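Local coordinates for lysyl-trna-dependent l-ysyl-phosphatidylgycerol synthase (Bacillus licheniformis, PDB 4V36), which probably transfers lysine from lysyl-tRNA to the membrane lipid phosphatidylglycerol, a modification linked to bacterial resistance, at residues Lys79-Ala84 / Tyr90-Tyr95; Lys40-Ser45 / Asn49-Phe54; Glu205-Met210 / Lys230-Gly235. All coordinates share one frame; numbering follows the deposited sequence.

All three interactions reach the same mixed sheet, but at different places. Interactions 1 and 2 are buried neighbours, their centres about 11 Å apart, and they touch: Phe-81 of helix 74-87 packs against Phe-43, Ile-52 and Phe-54 of the hairpin, its ring against the two phenylalanine rings. Interaction 3 lies across the chain's centre, about 42 Å from interaction 1 and 37 Å from interaction 2, centre to centre, and is only partly buried. The chemistry follows position. The helix-on-strand contact 79-84/90-95 is wholly apolar, the hairpin 40-45/49-54 combines backbone hydrogen bonds with packing on both faces, and 205-210/230-235 joins a small apolar patch to a peripheral salt bridge.

Interaction 1 of 3, residues Lys79-Ala84 / Tyr90-Tyr95; sequences KEFLHA and YLVIFY
Helix 79-84 passes strand 91-95 with their axes 9.2 Å apart at closest approach and their N-to-C directions 143° apart, Leu-82 lying nearest to Val-92 in the backbone. This is the returning half of a beta-alpha-beta crossover: strand 60-69 leads into helix 74-87, and the chain comes back along strand 91-97, parallel to the first and next to it in the sheet. The helix therefore lies against one face of the sheet, and what fills the interface is hydrocarbon.

Val-92 is the centre of the contact, received by two successive helix residues. Phe-81 has its CG anti to the backbone N (chi1 -179°), which swings the ring out from the helix so that its edge meets the strand; CE2 lies 3.6 Å from Val-92 CG1, with that methyl close to the ring plane. Leu-82 leaves the helix beside the strand rather than straight at it, but its CD2 methyl comes in over the branch point of the valine, 3.7 Å from Val-92 CB and equally near CG2. The same methyl reaches beyond Val-92 to the next residue on this face, Phe-94.

Other parts of the fold close round these side chains. Phe-81 also packs on Leu-61 and Val-63 of strand 60-69, while Leu-82 rests on Phe-108 and Tyr-110, and Phe-94 meets Tyr-110 edge-to-face. At the far end of the contact Leu-82 CD2 stands at the rim of the phenylalanine ring, near its plane and 4.2 Å from Phe-94 CZ.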
loop_
_atom_site.group_PDB
_atom_site.type_symbol
_atom_site.label_atom_id
_atom_site.label_comp_id
_atom_site.label_asym_id
_atom_site.label_seq_id
_atom_site.Cartn_x
_atom_site.Cartn_y
_atom_site.Cartn_z
ATOM N N LYS A 79 -6.579 -22.227 -6.265
ATOM C CA LYS A 79 -7.410 -23.426 -6.267
ATOM C C LYS A 79 -7.432 -24.089 -4.894
ATOM O O LYS A 79 -8.492 -24.457 -4.391
ATOM C CB LYS A 79 -6.908 -24.414 -7.323
ATOM C CG LYS A 79 -7.730 -25.687 -7.440
ATOM C CD LYS A 79 -7.179 -26.583 -8.538
ATOM C CE LYS A 79 -7.993 -27.857 -8.683
ATOM N NZ LYS A 79 -7.447 -28.736 -9.754
ATOM N N GLU A 80 -6.256 -24.234 -4.292
ATOM C CA GLU A 80 -6.133 -24.867 -2.982
ATOM C C GLU A 80 -6.762 -24.024 -1.877
ATOM O O GLU A 80 -7.434 -24.552 -0.991
ATOM C CB GLU A 80 -4.662 -25.136 -2.654
ATOM C CG GLU A 80 -4.003 -26.167 -3.553
ATOM C CD GLU A 80 -2.520 -26.317 -3.277
ATOM O OE1 GLU A 80 -1.973 -25.507 -2.500
ATOM O OE2 GLU A 80 -1.900 -27.245 -3.837
ATOM N N PHE A 81 -6.539 -22.714 -1.933
ATOM C CA PHE A 81 -7.064 -21.802 -0.922
ATOM C C PHE A 81 -8.589 -21.767 -0.940
ATOM O O PHE A 81 -9.230 -21.839 0.107
ATOM C CB PHE A 81 -6.503 -20.394 -1.129
ATOM C CG PHE A 81 -6.978 -19.395 -0.111
ATOM C CD1 PHE A 81 -6.439 -19.377 1.163
ATOM C CD2 PHE A 81 -7.959 -18.472 -0.433
ATOM C CE1 PHE A 81 -6.874 -18.461 2.102
ATOM C CE2 PHE A 81 -8.396 -17.553 0.502
ATOM C CZ PHE A 81 -7.854 -17.547 1.771
ATOM N N LEU A 82 -9.163 -21.655 -2.135
ATOM C CA LEU A 82 -10.614 -21.635 -2.289
ATOM C C LEU A 82 -11.233 -22.971 -1.891
ATOM O O LEU A 82 -12.323 -23.012 -1.320
ATOM C CB LEU A 82 -10.999 -21.284 -3.727
ATOM C CG LEU A 82 -10.780 -19.831 -4.152
ATOM C CD1 LEU A 82 -11.074 -19.651 -5.630
ATOM C CD2 LEU A 82 -11.646 -18.903 -3.324
ATOM N N HIS A 83 -10.535 -24.061 -2.196
ATOM C CA HIS A 83 -11.006 -25.392 -1.833
ATOM C C HIS A 83 -10.980 -25.579 -0.321
ATOM O O HIS A 83 -11.920 -26.117 0.263
ATOM C CB HIS A 83 -10.160 -26.471 -2.511
ATOM C CG HIS A 83 -10.588 -27.868 -2.184
ATOM N ND1 HIS A 83 -10.095 -28.564 -1.101
ATOM C CD2 HIS A 83 -11.468 -28.697 -2.795
ATOM C CE1 HIS A 83 -10.651 -29.762 -1.062
ATOM N NE2 HIS A 83 -11.487 -29.868 -2.079
ATOM N N ALA A 84 -9.897 -25.130 0.305
ATOM C CA ALA A 84 -9.751 -25.229 1.752
ATOM C C ALA A 84 -10.798 -24.381 2.465
ATOM O O ALA A 84 -11.230 -24.707 3.570
ATOM C CB ALA A 84 -8.353 -24.810 2.173
ATOM N N TYR A 90 -16.498 -21.022 4.153
ATOM C CA TYR A 90 -16.155 -19.604 4.207
ATOM C C TYR A 90 -16.290 -18.937 2.844
ATOM O O TYR A 90 -15.999 -19.541 1.812
ATOM C CB TYR A 90 -14.728 -19.412 4.731
ATOM C CG TYR A 90 -14.535 -19.802 6.180
ATOM C CD1 TYR A 90 -15.621 -19.979 7.027
ATOM C CD2 TYR A 90 -13.261 -19.988 6.702
ATOM C CE1 TYR A 90 -15.447 -20.335 8.351
ATOM C CE2 TYR A 90 -13.076 -20.344 8.024
ATOM C CZ TYR A 90 -14.171 -20.515 8.845
ATOM O OH TYR A 90 -13.991 -20.870 10.162
ATOM N N LEU A 91 -16.734 -17.685 2.848
ATOM C CA LEU A 91 -16.765 -16.877 1.638
ATOM C C LEU A 91 -15.422 -16.175 1.473
ATOM O O LEU A 91 -14.871 -15.649 2.439
ATOM C CB LEU A 91 -17.905 -15.856 1.694
ATOM C CG LEU A 91 -18.077 -14.944 0.476
ATOM C CD1 LEU A 91 -18.479 -15.747 -0.752
ATOM C CD2 LEU A 91 -19.090 -13.845 0.763
ATOM N N VAL A 92 -14.891 -16.171 0.256
ATOM C CA VAL A 92 -13.573 -15.590 0.023
ATOM C C VAL A 92 -13.646 -14.310 -0.802
ATOM O O VAL A 92 -14.266 -14.275 -1.865
ATOM C CB VAL A 92 -12.639 -16.587 -0.682
ATOM C CG1 VAL A 92 -11.283 -15.950 -0.943
ATOM C CG2 VAL A 92 -12.486 -17.841 0.153
ATOM N N ILE A 93 -13.004 -13.263 -0.297
ATOM C CA ILE A 93 -12.955 -11.975 -0.975
ATOM C C ILE A 93 -11.510 -11.605 -1.302
ATOM O O ILE A 93 -10.615 -11.795 -0.479
ATOM C CB ILE A 93 -13.589 -10.866 -0.112
ATOM C CG1 ILE A 93 -14.974 -11.295 0.377
ATOM C CG2 ILE A 93 -13.669 -9.560 -0.885
ATOM C CD1 ILE A 93 -15.543 -10.409 1.464
ATOM N N PHE A 94 -11.283 -11.092 -2.507
ATOM C CA PHE A 94 -9.953 -10.647 -2.905
ATOM C C PHE A 94 -9.912 -9.125 -3.012
ATOM O O PHE A 94 -10.701 -8.522 -3.739
ATOM C CB PHE A 94 -9.543 -11.288 -4.234
ATOM C CG PHE A 94 -9.402 -12.784 -4.167
ATOM C CD1 PHE A 94 -10.492 -13.609 -4.397
ATOM C CD2 PHE A 94 -8.181 -13.364 -3.868
ATOM C CE1 PHE A 94 -10.364 -14.984 -4.333
ATOM C CE2 PHE A 94 -8.047 -14.739 -3.803
ATOM C CZ PHE A 94 -9.142 -15.550 -4.035
ATOM N N TYR A 95 -8.983 -8.511 -2.287
ATOM C CA TYR A 95 -8.916 -7.058 -2.209
ATOM C C TYR A 95 -7.663 -6.494 -2.876
ATOM O O TYR A 95 -6.547 -6.921 -2.586
ATOM C CB TYR A 95 -8.983 -6.615 -0.747
ATOM C CG TYR A 95 -8.837 -5.127 -0.545
ATOM C CD1 TYR A 95 -9.810 -4.245 -0.995
ATOM C CD2 TYR A 95 -7.730 -4.604 0.109
ATOM C CE1 TYR A 95 -9.679 -2.881 -0.807
ATOM C CE2 TYR A 95 -7.592 -3.244 0.303
ATOM C CZ TYR A 95 -8.568 -2.386 -0.157
ATOM O OH TYR A 95 -8.429 -1.031 0.034
#

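Interaction 2 of 3, residues Lys40-Ser45 / Asn49-Phe54; sequences KRFFYS and NALIQF
Phe-54 and Arg-41 meet because chi1 of Phe-54 (66°) holds the ring between its own backbone N and carbonyl carbon, folded across to the partner strand, where Arg-41 CB lies over one face, 4.0 Å from the ring centroid. The matching choice on the other side of the sheet belongs to Leu-51: chi1 of 171° carries the branch toward Tyr-44, and the second torsion sets CD1 over the middle of its ring, 3.5 Å from the centroid, a CH-pi contact almost on the ring normal.

These pairs belong to the antiparallel beta hairpin of strands 41-44 and 50-57. Arg-41 with Phe-54 and Phe-43 with Ile-52 are its hydrogen-bonded pairs, each bonded in both directions; Arg-41 N to Phe-54 O and Phe-43 N to Ile-52 O both measure 2.8 Å. Toward the turn, Ser-45 N gives a nearly straight bond to Ala-50 O (3.1 Å), and Ser-45 OG accepts one from Ala-50 N (3.2 Å).

Phe-42 and Gln-53, a non-hydrogen-bonded pair, run side by side and point the same way, with CE1 of the phenylalanine 3.6 Å from Gln-53 CG and the ring and amide planes 59° apart. Gln-53 NE2 is satisfied by Ser-32 O. The Phe-42 and Tyr-44 face is covered by helix 16-25, the Phe-43 and Ile-52 face by helix 74-87.

The polar ends bond beyond the hairpin, Lys-40 NZ to Leu-34 O and Phe-181 O, Arg-41 NE to Ile-10 O. The hairpin's backbone bonds fix the register, while Lys-40 and Arg-41 pack through hydrocarbon and place their charged ends at outside carbonyl oxygens, which probably help to offset the charge.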
loop_
_atom_site.group_PDB
_atom_site.type_symbol
_atom_site.label_atom_id
_atom_site.label_comp_id
_atom_site.label_asym_id
_atom_site.label_seq_id
_atom_site.Cartn_x
_atom_site.Cartn_y
_atom_site.Cartn_z
ATOM N N LYS A 40 -1.909 -10.594 9.370
ATOM C CA LYS A 40 -2.532 -11.408 8.333
ATOM C C LYS A 40 -2.012 -12.839 8.384
ATOM O O LYS A 40 -0.829 -13.067 8.634
ATOM C CB LYS A 40 -2.277 -10.806 6.950
ATOM C CG LYS A 40 -3.038 -9.520 6.681
ATOM C CD LYS A 40 -2.582 -8.871 5.387
ATOM C CE LYS A 40 -1.150 -8.378 5.499
ATOM N NZ LYS A 40 -1.005 -7.357 6.574
ATOM N N ARG A 41 -2.901 -13.800 8.153
ATOM C CA ARG A 41 -2.506 -15.202 8.101
ATOM C C ARG A 41 -1.959 -15.544 6.721
ATOM O O ARG A 41 -2.291 -14.890 5.733
ATOM C CB ARG A 41 -3.685 -16.113 8.450
ATOM C CG ARG A 41 -4.221 -15.918 9.860
ATOM C CD ARG A 41 -5.261 -16.971 10.210
ATOM N NE ARG A 41 -4.704 -18.322 10.181
ATOM C CZ ARG A 41 -4.101 -18.905 11.211
ATOM N NH1 ARG A 41 -3.969 -18.257 12.361
ATOM N NH2 ARG A 41 -3.626 -20.138 11.093
ATOM N N PHE A 42 -1.116 -16.568 6.659
ATOM C CA PHE A 42 -0.483 -16.952 5.403
ATOM C C PHE A 42 -0.967 -18.314 4.919
ATOM O O PHE A 42 -1.241 -19.209 5.719
ATOM C CB PHE A 42 1.040 -16.967 5.554
ATOM C CG PHE A 42 1.637 -15.616 5.832
ATOM C CD1 PHE A 42 0.981 -14.459 5.445
ATOM C CD2 PHE A 42 2.855 -15.505 6.480
ATOM C CE1 PHE A 42 1.528 -13.218 5.701
ATOM C CE2 PHE A 42 3.408 -14.266 6.738
ATOM C CZ PHE A 42 2.742 -13.120 6.348
ATOM N N PHE A 43 -1.073 -18.461 3.603
ATOM C CA PHE A 43 -1.425 -19.740 2.999
ATOM C C PHE A 43 -0.453 -20.075 1.875
ATOM O O PHE A 43 -0.575 -19.561 0.764
ATOM C CB PHE A 43 -2.861 -19.718 2.471
ATOM C CG PHE A 43 -3.334 -21.046 1.946
ATOM C CD1 PHE A 43 -3.930 -21.967 2.792
ATOM C CD2 PHE A 43 -3.184 -21.374 0.607
ATOM C CE1 PHE A 43 -4.365 -23.190 2.313
ATOM C CE2 PHE A 43 -3.616 -22.595 0.124
ATOM C CZ PHE A 43 -4.208 -23.504 0.978
ATOM N N TYR A 44 0.515 -20.934 2.172
ATOM C CA TYR A 44 1.478 -21.366 1.168
ATOM C C TYR A 44 0.926 -22.537 0.368
ATOM O O TYR A 44 0.275 -23.424 0.921
ATOM C CB TYR A 44 2.806 -21.754 1.822
ATOM C CG TYR A 44 3.561 -20.585 2.414
ATOM C CD1 TYR A 44 4.464 -19.859 1.648
ATOM C CD2 TYR A 44 3.373 -20.208 3.736
ATOM C CE1 TYR A 44 5.158 -18.790 2.184
ATOM C CE2 TYR A 44 4.061 -19.140 4.280
ATOM C CZ TYR A 44 4.952 -18.433 3.499
ATOM O OH TYR A 44 5.641 -17.371 4.036
ATOM N N SER A 45 1.181 -22.531 -0.934
ATOM C CA SER A 45 0.739 -23.616 -1.800
ATOM C C SER A 45 1.556 -24.874 -1.534
ATOM O O SER A 45 2.654 -24.805 -0.983
ATOM C CB SER A 45 0.850 -23.211 -3.271
ATOM O OG SER A 45 2.180 -22.856 -3.604
ATOM N N ASN A 49 5.730 -22.485 -4.025
ATOM C CA ASN A 49 6.182 -21.400 -4.888
ATOM C C ASN A 49 5.263 -20.182 -4.845
ATOM O O ASN A 49 5.604 -19.123 -5.371
ATOM C CB ASN A 49 6.310 -21.892 -6.332
ATOM C CG ASN A 49 7.365 -22.970 -6.493
ATOM O OD1 ASN A 49 7.768 -23.613 -5.524
ATOM N ND2 ASN A 49 7.816 -23.176 -7.724
ATOM N N ALA A 50 4.100 -20.334 -4.218
ATOM C CA ALA A 50 3.115 -19.257 -4.174
ATOM C C ALA A 50 2.564 -19.043 -2.767
ATOM O O ALA A 50 2.584 -19.952 -1.936
ATOM C CB ALA A 50 1.985 -19.544 -5.146
ATOM N N LEU A 51 2.065 -17.837 -2.507
ATOM C CA LEU A 51 1.590 -17.475 -1.176
ATOM C C LEU A 51 0.382 -16.541 -1.206
ATOM O O LEU A 51 0.356 -15.564 -1.954
ATOM C CB LEU A 51 2.720 -16.822 -0.378
ATOM C CG LEU A 51 2.333 -16.190 0.960
ATOM C CD1 LEU A 51 1.844 -17.249 1.937
ATOM C CD2 LEU A 51 3.500 -15.414 1.543
ATOM N N ILE A 52 -0.612 -16.847 -0.380
ATOM C CA ILE A 52 -1.779 -15.988 -0.225
ATOM C C ILE A 52 -1.864 -15.432 1.195
ATOM O O ILE A 52 -1.908 -16.187 2.167
ATOM C CB ILE A 52 -3.085 -16.737 -0.558
ATOM C CG1 ILE A 52 -3.241 -16.883 -2.072
ATOM C CG2 ILE A 52 -4.287 -16.006 0.022
ATOM C CD1 ILE A 52 -4.554 -17.511 -2.490
ATOM N N GLN A 53 -1.874 -14.108 1.305
ATOM C CA GLN A 53 -2.037 -13.446 2.594
ATOM C C GLN A 53 -3.488 -13.012 2.766
ATOM O O GLN A 53 -4.098 -12.489 1.834
ATOM C CB GLN A 53 -1.102 -12.243 2.709
ATOM C CG GLN A 53 0.350 -12.562 2.407
ATOM C CD GLN A 53 1.254 -11.353 2.550
ATOM O OE1 GLN A 53 0.906 -10.376 3.215
ATOM N NE2 GLN A 53 2.423 -11.413 1.921
ATOM N N PHE A 54 -4.041 -13.224 3.956
ATOM C CA PHE A 54 -5.452 -12.939 4.179
ATOM C C PHE A 54 -5.781 -12.660 5.639
ATOM O O PHE A 54 -4.950 -12.850 6.526
ATOM C CB PHE A 54 -6.308 -14.106 3.678
ATOM C CG PHE A 54 -6.111 -15.379 4.453
ATOM C CD1 PHE A 54 -5.043 -16.217 4.175
ATOM C CD2 PHE A 54 -6.995 -15.739 5.457
ATOM C CE1 PHE A 54 -4.859 -17.389 4.886
ATOM C CE2 PHE A 54 -6.817 -16.909 6.172
ATOM C CZ PHE A 54 -5.747 -17.736 5.885
#

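Interaction 3 of 3, residues Glu205-Met210 / Lys230-Gly235; sequences EIVAFM and KKAPKG
Val-207 and Ala-232 form the inner, better-packed part of this contact between the start of strand 206-213 and the loop that follows strand 220-228. Their CA atoms, 5.7 Å apart, are the nearest CA pair across the two segments, and Val-207 CB lies 4.4 Å from Ala-232 CB. The valine also turns its CG1 methyl to the aliphatic stem of Lys-231, which crosses it at about a right angle; CG1 is 3.9 Å from Lys-231 CD and equally near CG. The hydrophobic patch is small; Val-207 is buried and also packs on Tyr-148.

The outer part is looser and charged. Glu-205 and Lys-231 come at each other from opposite directions. The glutamate is extended, whereas the lysine bends at its last two torsions, so that CD and CE pass alongside the carboxylate and NZ ends beside OE2. Lys-231 NZ reaches Glu-205 OE2 at 3.1 Å in a salt bridge whose hydrogen bond is weak; the other oxygen, OE1, lies 3.3 Å from Lys-231 CE. The carboxylate is thus met by the hydrocarbon of the lysine as well as by its ammonium group. Lys-231 is exposed, so solvent probably weakens this ion pair, and the apolar patch beneath is the more sheltered half.

A classic beta bulge shapes the strand here, with Val-207 and Ala-208 both facing Leu-199 of strand 196-200. On its other side Val-207 bonds through its backbone to Ser-229, just ahead of the loop. Strand 206-213 therefore runs between strands 196-200 and 220-228, helix 159-173 packs on Ile-206 and Phe-209, and the loop passes through Gly-235, the N-cap residue, into helix 236-251.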
loop_
_atom_site.group_PDB
_atom_site.type_symbol
_atom_site.label_atom_id
_atom_site.label_comp_id
_atom_site.label_asym_id
_atom_site.label_seq_id
_atom_site.Cartn_x
_atom_site.Cartn_y
_atom_site.Cartn_z
ATOM N N GLU A 205 17.081 18.224 13.272
ATOM C CA GLU A 205 15.878 17.653 13.860
ATOM C C GLU A 205 15.001 16.992 12.803
ATOM O O GLU A 205 14.616 17.621 11.818
ATOM C CB GLU A 205 15.077 18.724 14.602
ATOM C CG GLU A 205 13.837 18.187 15.296
ATOM C CD GLU A 205 12.997 19.280 15.924
ATOM O OE1 GLU A 205 13.287 20.470 15.680
ATOM O OE2 GLU A 205 12.046 18.947 16.662
ATOM N N ILE A 206 14.692 15.717 13.017
ATOM C CA ILE A 206 13.832 14.967 12.112
ATOM C C ILE A 206 12.402 15.496 12.166
ATOM O O ILE A 206 11.759 15.458 13.214
ATOM C CB ILE A 206 13.831 13.465 12.455
ATOM C CG1 ILE A 206 15.253 12.904 12.397
ATOM C CG2 ILE A 206 12.910 12.701 11.519
ATOM C CD1 ILE A 206 15.346 11.437 12.756
ATOM N N VAL A 207 11.912 15.992 11.035
ATOM C CA VAL A 207 10.562 16.542 10.974
ATOM C C VAL A 207 9.630 15.681 10.127
ATOM O O VAL A 207 8.426 15.924 10.084
ATOM C CB VAL A 207 10.561 17.975 10.411
ATOM C CG1 VAL A 207 11.476 18.869 11.235
ATOM C CG2 VAL A 207 10.981 17.973 8.951
ATOM N N ALA A 208 10.190 14.678 9.456
ATOM C CA ALA A 208 9.398 13.779 8.619
ATOM C C ALA A 208 10.141 12.477 8.342
ATOM O O ALA A 208 11.369 12.454 8.312
ATOM C CB ALA A 208 9.027 14.463 7.307
ATOM N N PHE A 209 9.396 11.393 8.138
ATOM C CA PHE A 209 10.014 10.121 7.778
ATOM C C PHE A 209 9.120 9.267 6.886
ATOM O O PHE A 209 7.894 9.377 6.923
ATOM C CB PHE A 209 10.401 9.330 9.034
ATOM C CG PHE A 209 9.234 8.706 9.753
ATOM C CD1 PHE A 209 8.542 9.414 10.721
ATOM C CD2 PHE A 209 8.846 7.402 9.476
ATOM C CE1 PHE A 209 7.475 8.841 11.388
ATOM C CE2 PHE A 209 7.780 6.826 10.139
ATOM C CZ PHE A 209 7.095 7.545 11.098
ATOM N N MET A 210 9.755 8.418 6.083
ATOM C CA MET A 210 9.057 7.469 5.223
ATOM C C MET A 210 9.830 6.159 5.179
ATOM O O MET A 210 11.058 6.163 5.233
ATOM C CB MET A 210 8.896 8.019 3.802
ATOM C CG MET A 210 8.149 9.336 3.700
ATOM S SD MET A 210 9.040 10.529 2.686
ATOM C CE MET A 210 10.530 10.740 3.657
ATOM N N LYS A 230 4.431 18.904 13.405
ATOM C CA LYS A 230 3.735 20.168 13.188
ATOM C C LYS A 230 4.687 21.286 12.774
ATOM O O LYS A 230 4.253 22.314 12.255
ATOM C CB LYS A 230 2.967 20.582 14.447
ATOM C CG LYS A 230 1.905 19.588 14.886
ATOM C CD LYS A 230 0.942 19.269 13.755
ATOM C CE LYS A 230 -0.068 18.210 14.170
ATOM N NZ LYS A 230 -0.877 17.730 13.014
ATOM N N LYS A 231 5.981 21.088 13.005
ATOM C CA LYS A 231 6.971 22.099 12.649
ATOM C C LYS A 231 7.441 21.935 11.207
ATOM O O LYS A 231 8.290 22.687 10.732
ATOM C CB LYS A 231 8.167 22.049 13.601
ATOM C CG LYS A 231 8.951 20.750 13.560
ATOM C CD LYS A 231 10.273 20.888 14.299
ATOM C CE LYS A 231 10.066 21.379 15.725
ATOM N NZ LYS A 231 9.281 20.411 16.540
ATOM N N ALA A 232 6.885 20.945 10.515
ATOM C CA ALA A 232 7.178 20.749 9.101
ATOM C C ALA A 232 6.485 21.824 8.271
ATOM O O ALA A 232 5.303 22.101 8.476
ATOM C CB ALA A 232 6.747 19.364 8.653
ATOM N N PRO A 233 7.222 22.437 7.334
ATOM C CA PRO A 233 6.713 23.537 6.506
ATOM C C PRO A 233 5.529 23.133 5.633
ATOM O O PRO A 233 5.259 21.945 5.463
ATOM C CB PRO A 233 7.917 23.910 5.634
ATOM C CG PRO A 233 9.102 23.395 6.371
ATOM C CD PRO A 233 8.636 22.144 7.045
ATOM N N LYS A 234 4.834 24.125 5.086
ATOM C CA LYS A 234 3.727 23.871 4.173
ATOM C C LYS A 234 4.246 23.273 2.871
ATOM O O LYS A 234 5.326 23.632 2.399
ATOM C CB LYS A 234 2.950 25.159 3.897
ATOM N N GLY A 235 3.477 22.355 2.295
ATOM C CA GLY A 235 3.892 21.664 1.089
ATOM C C GLY A 235 4.868 20.550 1.410
ATOM O O GLY A 235 5.649 20.128 0.557
#